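Local atomic coordinates of capsular polysaccharide biosynthesis protein (PDB entry 4BQN), a protein that binds coenzyme A and probably acts as an acetyltransferase in the biosynthesis of the capsular polysaccharide of Burkholderia pseudomallei. Residues A[5-17]-A[29-42]. The protein carries 1 engineered substitution. Sequence-based numbering, arbitrary orientation. Where two conformers were deposited one is given.
Sequences RKKYSVYGSCQAP and FARDWELVEMEPCF. With COA (coenzyme A), chain C.
Lys-6, Lys-7 and Tyr-8 pair in parallel with Trp-33, Glu-34 and Leu-35. The bonds fan out from alternate residues: Lys-6 N donates to Asp-32 O, Glu-34 N to Lys-6 O (2.8 Å, 168° at the hydrogen), Tyr-8 N to Glu-34 O, and Val-36 N to Tyr-8 O. Past Val-36 the two chains separate. In one of its two conformers Ser-9, with chi1 at -169°, points OG at Val-36 O and donates to it at 2.7 Å; two waters link Val-10 O to Met-38, one to its N and the other to its O. A single direct backbone bond follows, Cys-41 N to Gly-12 O (2.8 Å).

Among the aromatic contacts, the Tyr-8 ring is covered on both faces. The edge of Phe-29 meets one in a T-shaped pair (centroids 5.0 Å apart, planes at 84°), while Leu-35 CD1 makes a CH-pi contact over the opposite one, 4.0 Å from the ring centroid.

A bend at chi3 turns the Arg-5 guanidinium so that NH1 donates to Ala-30 O (2.9 Å); Glu-34 CB and CG lie over one guanidinium face.

At the far end Phe-42 CE1 touches Cys-14 CB (3.7 Å), whose SG is disulfide-bonded to coenzyme A S1P (2.0 Å). The turn after strand 6-11 thus holds the coenzyme A site. Helices 15-24 and 27-32 carry the chain on to strand 33-35, a beta-alpha-beta crossover in a parallel sheet of strand order 2-1-3-4, as in flavodoxin-like folds.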
loop_
_atom_site.group_PDB
_atom_site.type_symbol
_atom_site.label_atom_id
_atom_site.label_comp_id
_atom_site.label_asym_id
_atom_site.label_seq_id
_atom_site.Cartn_x
_atom_site.Cartn_y
_atom_site.Cartn_z
ATOM N N ARG A 5 -29.958 10.395 3.906
ATOM C CA ARG A 5 -28.555 10.540 4.255
ATOM C C ARG A 5 -27.814 11.326 3.180
ATOM O O ARG A 5 -28.221 11.335 2.018
ATOM C CB ARG A 5 -27.914 9.159 4.388
ATOM C CG ARG A 5 -28.369 8.401 5.618
ATOM C CD ARG A 5 -27.736 7.032 5.728
ATOM N NE ARG A 5 -28.177 6.116 4.684
ATOM C CZ ARG A 5 -27.621 4.930 4.429
ATOM N NH1 ARG A 5 -26.575 4.488 5.134
ATOM N NH2 ARG A 5 -28.113 4.177 3.456
ATOM N N LYS A 6 -26.726 11.983 3.570
ATOM C CA LYS A 6 -25.832 12.639 2.616
ATOM C C LYS A 6 -25.109 11.580 1.797
ATOM O O LYS A 6 -24.963 10.444 2.246
ATOM C CB LYS A 6 -24.821 13.519 3.350
ATOM C CG LYS A 6 -25.435 14.710 4.076
ATOM C CD LYS A 6 -24.398 15.430 4.918
ATOM C CE LYS A 6 -24.998 16.633 5.625
ATOM N NZ LYS A 6 -23.947 17.476 6.264
ATOM N N LYS A 7 -24.658 11.955 0.601
ATOM C CA LYS A 7 -24.010 11.004 -0.292
ATOM C C LYS A 7 -22.500 11.212 -0.346
ATOM O O LYS A 7 -22.008 12.348 -0.425
ATOM C CB LYS A 7 -24.608 11.078 -1.698
ATOM C CG LYS A 7 -26.089 10.744 -1.752
ATOM C CD LYS A 7 -26.631 10.898 -3.165
ATOM C CE LYS A 7 -28.150 10.960 -3.182
ATOM N NZ LYS A 7 -28.643 11.572 -4.448
ATOM N N TYR A 8 -21.766 10.103 -0.303
ATOM C CA TYR A 8 -20.318 10.160 -0.430
ATOM C C TYR A 8 -19.808 9.066 -1.330
ATOM O O TYR A 8 -20.477 8.051 -1.548
ATOM C CB TYR A 8 -19.614 10.100 0.941
ATOM C CG TYR A 8 -19.329 8.725 1.502
ATOM C CD1 TYR A 8 -20.361 7.894 1.933
ATOM C CD2 TYR A 8 -18.022 8.268 1.626
ATOM C CE1 TYR A 8 -20.093 6.643 2.455
ATOM C CE2 TYR A 8 -17.745 7.018 2.156
ATOM C CZ TYR A 8 -18.776 6.210 2.561
ATOM O OH TYR A 8 -18.472 4.961 3.077
ATOM N N SER A 9 -18.608 9.280 -1.847
ATOM C CA SER A 9 -17.889 8.222 -2.526
ATOM C C SER A 9 -16.453 8.252 -2.065
ATOM O O SER A 9 -15.992 9.260 -1.511
ATOM C CB SER A 9 -17.950 8.401 -4.037
ATOM O OG SER A 9 -17.467 7.238 -4.675
ATOM N N VAL A 10 -15.749 7.146 -2.296
ATOM C CA VAL A 10 -14.319 7.058 -2.006
ATOM C C VAL A 10 -13.600 6.597 -3.275
ATOM O O VAL A 10 -13.860 5.495 -3.785
ATOM C CB VAL A 10 -13.983 6.102 -0.836
ATOM C CG1 VAL A 10 -12.559 6.362 -0.367
ATOM C CG2 VAL A 10 -14.943 6.275 0.347
ATOM N N TYR A 11 -12.707 7.442 -3.781
ATOM C CA TYR A 11 -11.978 7.118 -4.995
ATOM C C TYR A 11 -10.485 7.094 -4.716
ATOM O O TYR A 11 -9.958 7.964 -4.024
ATOM C CB TYR A 11 -12.242 8.150 -6.081
ATOM C CG TYR A 11 -11.416 7.924 -7.315
ATOM C CD1 TYR A 11 -11.716 6.891 -8.196
ATOM C CD2 TYR A 11 -10.327 8.749 -7.597
ATOM C CE1 TYR A 11 -10.952 6.688 -9.332
ATOM C CE2 TYR A 11 -9.550 8.555 -8.737
ATOM C CZ TYR A 11 -9.873 7.517 -9.606
ATOM O OH TYR A 11 -9.119 7.347 -10.757
ATOM N N GLY A 12 -9.782 6.139 -5.299
ATOM C CA GLY A 12 -8.336 6.102 -5.134
ATOM C C GLY A 12 -7.833 4.750 -5.534
ATOM O O GLY A 12 -8.325 4.161 -6.504
ATOM N N SER A 13 -6.829 4.265 -4.813
ATOM C CA SER A 13 -6.264 2.944 -5.044
ATOM C C SER A 13 -7.209 1.864 -4.511
ATOM O O SER A 13 -8.347 2.158 -4.098
ATOM C CB SER A 13 -4.935 2.849 -4.293
ATOM O OG SER A 13 -5.163 2.770 -2.887
ATOM N N CYS A 14 -6.728 0.623 -4.463
ATOM C CA CYS A 14 -7.481 -0.447 -3.812
ATOM C C CYS A 14 -7.849 -0.118 -2.348
ATOM O O CYS A 14 -8.752 -0.721 -1.779
ATOM C CB CYS A 14 -6.712 -1.772 -3.907
ATOM S SG CYS A 14 -5.374 -1.984 -2.774
ATOM N N GLN A 15 -7.149 0.842 -1.741
ATOM C CA GLN A 15 -7.439 1.256 -0.372
ATOM C C GLN A 15 -8.752 2.009 -0.266
ATOM O O GLN A 15 -9.338 2.050 0.827
ATOM C CB GLN A 15 -6.299 2.128 0.166
ATOM C CG GLN A 15 -4.983 1.350 0.238
ATOM C CD GLN A 15 -3.761 2.226 0.432
ATOM O OE1 GLN A 15 -3.858 3.432 0.724
ATOM N NE2 GLN A 15 -2.587 1.614 0.289
ATOM N N ALA A 16 -9.217 2.587 -1.383
ATOM C CA ALA A 16 -10.437 3.385 -1.367
ATOM C C ALA A 16 -11.701 2.547 -1.093
ATOM O O ALA A 16 -12.431 2.861 -0.155
ATOM C CB ALA A 16 -10.530 4.270 -2.602
ATOM N N PRO A 17 -11.947 1.455 -1.851
ATOM C CA PRO A 17 -13.096 0.621 -1.504
ATOM C C PRO A 17 -12.967 0.043 -0.083
ATOM O O PRO A 17 -13.973 -0.099 0.619
ATOM C CB PRO A 17 -13.065 -0.467 -2.592
ATOM C CG PRO A 17 -12.440 0.240 -3.771
ATOM C CD PRO A 17 -11.357 1.065 -3.149
ATOM N N PHE A 29 -21.371 6.772 11.588
ATOM C CA PHE A 29 -21.108 7.214 10.226
ATOM C C PHE A 29 -22.240 6.775 9.288
ATOM O O PHE A 29 -22.755 7.573 8.497
ATOM C CB PHE A 29 -19.766 6.668 9.718
ATOM C CG PHE A 29 -19.416 7.133 8.335
ATOM C CD1 PHE A 29 -18.727 8.330 8.126
ATOM C CD2 PHE A 29 -19.793 6.374 7.237
ATOM C CE1 PHE A 29 -18.420 8.751 6.845
ATOM C CE2 PHE A 29 -19.493 6.787 5.960
ATOM C CZ PHE A 29 -18.809 7.976 5.756
ATOM N N ALA A 30 -22.627 5.502 9.386
ATOM C CA ALA A 30 -23.647 4.927 8.501
ATOM C C ALA A 30 -25.032 5.551 8.696
ATOM O O ALA A 30 -25.854 5.534 7.784
ATOM C CB ALA A 30 -23.705 3.414 8.653
ATOM N N ARG A 31 -25.274 6.118 9.877
ATOM C CA ARG A 31 -26.509 6.863 10.160
ATOM C C ARG A 31 -26.621 8.086 9.238
ATOM O O ARG A 31 -27.720 8.463 8.820
ATOM C CB ARG A 31 -26.537 7.287 11.642
ATOM C CG ARG A 31 -27.720 8.143 12.074
ATOM C CD ARG A 31 -27.444 8.814 13.418
ATOM N NE ARG A 31 -26.359 9.788 13.309
ATOM C CZ ARG A 31 -25.591 10.194 14.315
ATOM N NH1 ARG A 31 -25.781 9.723 15.545
ATOM N NH2 ARG A 31 -24.627 11.076 14.087
ATOM N N ASP A 32 -25.481 8.693 8.926
ATOM C CA ASP A 32 -25.434 9.993 8.243
ATOM C C ASP A 32 -25.097 9.939 6.761
ATOM O O ASP A 32 -25.406 10.887 6.027
ATOM C CB ASP A 32 -24.419 10.924 8.928
ATOM C CG ASP A 32 -24.786 11.240 10.370
ATOM O OD1 ASP A 32 -25.991 11.237 10.705
ATOM O OD2 ASP A 32 -23.859 11.506 11.168
ATOM N N TRP A 33 -24.443 8.859 6.327
ATOM C CA TRP A 33 -23.828 8.821 5.003
ATOM C C TRP A 33 -24.196 7.577 4.230
ATOM O O TRP A 33 -24.193 6.470 4.786
ATOM C CB TRP A 33 -22.302 8.868 5.133
ATOM C CG TRP A 33 -21.804 10.122 5.760
ATOM C CD1 TRP A 33 -21.486 10.321 7.081
ATOM C CD2 TRP A 33 -21.552 11.361 5.092
ATOM N NE1 TRP A 33 -21.048 11.613 7.269
ATOM C CE2 TRP A 33 -21.105 12.281 6.073
ATOM C CE3 TRP A 33 -21.685 11.790 3.762
ATOM C CZ2 TRP A 33 -20.752 13.603 5.752
ATOM C CZ3 TRP A 33 -21.345 13.102 3.443
ATOM C CH2 TRP A 33 -20.888 13.997 4.440
ATOM N N GLU A 34 -24.513 7.780 2.951
ATOM C CA GLU A 34 -24.780 6.674 2.034
ATOM C C GLU A 34 -23.717 6.648 0.940
ATOM O O GLU A 34 -23.442 7.666 0.282
ATOM C CB GLU A 34 -26.183 6.761 1.419
ATOM C CG GLU A 34 -26.510 5.588 0.495
ATOM C CD GLU A 34 -27.867 5.685 -0.189
ATOM O OE1 GLU A 34 -28.675 6.581 0.141
ATOM O OE2 GLU A 34 -28.132 4.841 -1.069
ATOM N N LEU A 35 -23.103 5.480 0.755
ATOM C CA LEU A 35 -22.040 5.311 -0.234
ATOM C C LEU A 35 -22.601 5.195 -1.648
ATOM O O LEU A 35 -23.544 4.424 -1.897
ATOM C CB LEU A 35 -21.223 4.056 0.088
ATOM C CG LEU A 35 -20.090 3.696 -0.882
ATOM C CD1 LEU A 35 -19.019 4.772 -0.893
ATOM C CD2 LEU A 35 -19.497 2.349 -0.518
ATOM N N VAL A 36 -22.003 5.941 -2.572
ATOM C CA VAL A 36 -22.191 5.727 -4.012
ATOM C C VAL A 36 -20.828 5.232 -4.498
ATOM O O VAL A 36 -19.857 5.992 -4.506
ATOM C CB VAL A 36 -22.621 7.022 -4.740
ATOM C CG1 VAL A 36 -22.877 6.749 -6.220
ATOM C CG2 VAL A 36 -23.863 7.619 -4.078
ATOM N N GLU A 37 -20.744 3.959 -4.881
ATOM C CA GLU A 37 -19.450 3.319 -5.172
ATOM C C GLU A 37 -18.777 3.835 -6.441
ATOM O O GLU A 37 -19.435 3.998 -7.466
ATOM C CB GLU A 37 -19.624 1.805 -5.310
ATOM C CG GLU A 37 -19.994 1.079 -4.034
ATOM C CD GLU A 37 -20.313 -0.382 -4.279
ATOM O OE1 GLU A 37 -20.626 -0.738 -5.436
ATOM O OE2 GLU A 37 -20.258 -1.170 -3.313
ATOM N N MET A 38 -17.470 4.086 -6.374
ATOM C CA MET A 38 -16.658 4.352 -7.564
ATOM C C MET A 38 -15.577 3.295 -7.659
ATOM O O MET A 38 -14.896 2.992 -6.669
ATOM C CB MET A 38 -16.003 5.733 -7.506
ATOM C CG MET A 38 -16.975 6.853 -7.818
ATOM S SD MET A 38 -16.202 8.474 -7.826
ATOM C CE MET A 38 -15.005 8.359 -9.151
ATOM N N GLU A 39 -15.397 2.757 -8.858
ATOM C CA GLU A 39 -14.314 1.817 -9.112
ATOM C C GLU A 39 -12.976 2.505 -8.863
ATOM O O GLU A 39 -12.810 3.673 -9.193
ATOM C CB GLU A 39 -14.361 1.308 -10.561
ATOM C CG GLU A 39 -15.601 0.487 -10.910
ATOM C CD GLU A 39 -16.830 1.335 -11.207
ATOM O OE1 GLU A 39 -16.715 2.570 -11.354
ATOM O OE2 GLU A 39 -17.926 0.753 -11.304
ATOM N N PRO A 40 -12.008 1.779 -8.287
ATOM C CA PRO A 40 -10.713 2.411 -8.037
ATOM C C PRO A 40 -9.909 2.703 -9.314
ATOM O O PRO A 40 -10.241 2.228 -10.402
ATOM C CB PRO A 40 -9.996 1.407 -7.119
ATOM C CG PRO A 40 -10.701 0.114 -7.318
ATOM C CD PRO A 40 -12.122 0.441 -7.680
ATOM N N CYS A 41 -8.852 3.494 -9.160
ATOM C CA CYS A 41 -8.119 4.075 -10.265
ATOM C C CYS A 41 -7.462 3.039 -11.179
ATOM O O CYS A 41 -7.259 3.310 -12.359
ATOM C CB CYS A 41 -7.057 5.049 -9.731
ATOM S SG CYS A 41 -5.766 4.305 -8.704
ATOM N N PHE A 42 -7.133 1.864 -10.643
ATOM C CA PHE A 42 -6.458 0.844 -11.442
ATOM C C PHE A 42 -7.413 -0.005 -12.267
ATOM O O PHE A 42 -6.962 -0.726 -13.164
ATOM C CB PHE A 42 -5.579 -0.062 -10.565
ATOM C CG PHE A 42 -6.353 -0.959 -9.641
ATOM C CD1 PHE A 42 -6.796 -0.497 -8.398
ATOM C CD2 PHE A 42 -6.626 -2.276 -10.000
ATOM C CE1 PHE A 42 -7.501 -1.334 -7.535
ATOM C CE2 PHE A 42 -7.343 -3.107 -9.152
ATOM C CZ PHE A 42 -7.781 -2.637 -7.917
HETATM N N1A COA C . 7.185 5.132 -0.898
HETATM C C2A COA C . 7.726 4.596 -2.021
HETATM N N3A COA C . 7.030 4.451 -3.161
HETATM C C4A COA C . 5.750 4.885 -3.220
HETATM C C5A COA C . 5.113 5.481 -2.052
HETATM C C6A COA C . 5.919 5.590 -0.842
HETATM N N6A COA C . 5.386 6.123 0.277
HETATM N N7A COA C . 3.844 5.815 -2.383
HETATM C C8A COA C . 3.685 5.467 -3.684
HETATM N N9A COA C . 4.811 4.893 -4.165
HETATM C C1B COA C . 5.081 4.421 -5.528
HETATM C C2B COA C . 3.897 3.817 -6.261
HETATM O O2B COA C . 3.778 2.426 -5.958
HETATM C C3B COA C . 4.311 4.093 -7.698
HETATM O O3B COA C . 5.322 3.124 -8.034
HETATM P P3B COA C . 5.823 2.889 -9.544
HETATM O O7A COA C . 6.726 1.687 -9.424
HETATM O O8A COA C . 4.562 2.611 -10.319
HETATM O O9A COA C . 6.529 4.157 -9.962
HETATM C C4B COA C . 4.970 5.468 -7.611
HETATM O O4B COA C . 5.410 5.606 -6.258
HETATM C C5B COA C . 4.049 6.631 -7.981
HETATM O O5B COA C . 2.902 6.542 -7.144
HETATM P P1A COA C . 2.294 7.810 -6.406
HETATM O O1A COA C . 1.210 7.288 -5.510
HETATM O O2A COA C . 3.377 8.633 -5.776
HETATM O O3A COA C . 1.665 8.738 -7.546
HETATM P P2A COA C . 0.549 8.546 -8.693
HETATM O O4A COA C . 1.253 8.661 -10.022
HETATM O O5A COA C . -0.521 9.554 -8.377
HETATM O O6A COA C . -0.016 7.065 -8.553
HETATM C CBP COA C . -1.166 5.120 -7.749
HETATM C CCP COA C . -1.060 6.641 -7.654
HETATM C CDP COA C . -2.253 4.608 -6.811
HETATM C CEP COA C . -1.601 4.769 -9.162
HETATM C CAP COA C . 0.223 4.524 -7.401
HETATM O OAP COA C . 0.495 4.707 -6.010
HETATM C C9P COA C . 0.476 3.065 -7.745
HETATM O O9P COA C . 0.837 2.749 -8.872
HETATM N N8P COA C . 0.355 2.153 -6.774
HETATM C C7P COA C . 0.642 0.741 -6.994
HETATM C C6P COA C . -0.418 -0.016 -7.774
HETATM C C5P COA C . -1.705 0.038 -6.996
HETATM O O5P COA C . -2.516 0.934 -7.174
HETATM N N4P COA C . -1.877 -0.940 -6.126
HETATM C C3P COA C . -3.053 -1.020 -5.307
HETATM C C2P COA C . -2.656 -1.042 -3.849
HETATM S S1P COA C . -4.042 -0.542 -2.908
HETATM O O HOH W 1 -29.695 9.474 0.686
HETATM O O HOH W 2 -16.363 4.174 -3.600
HETATM O O HOH W 3 -12.397 3.729 -5.486
#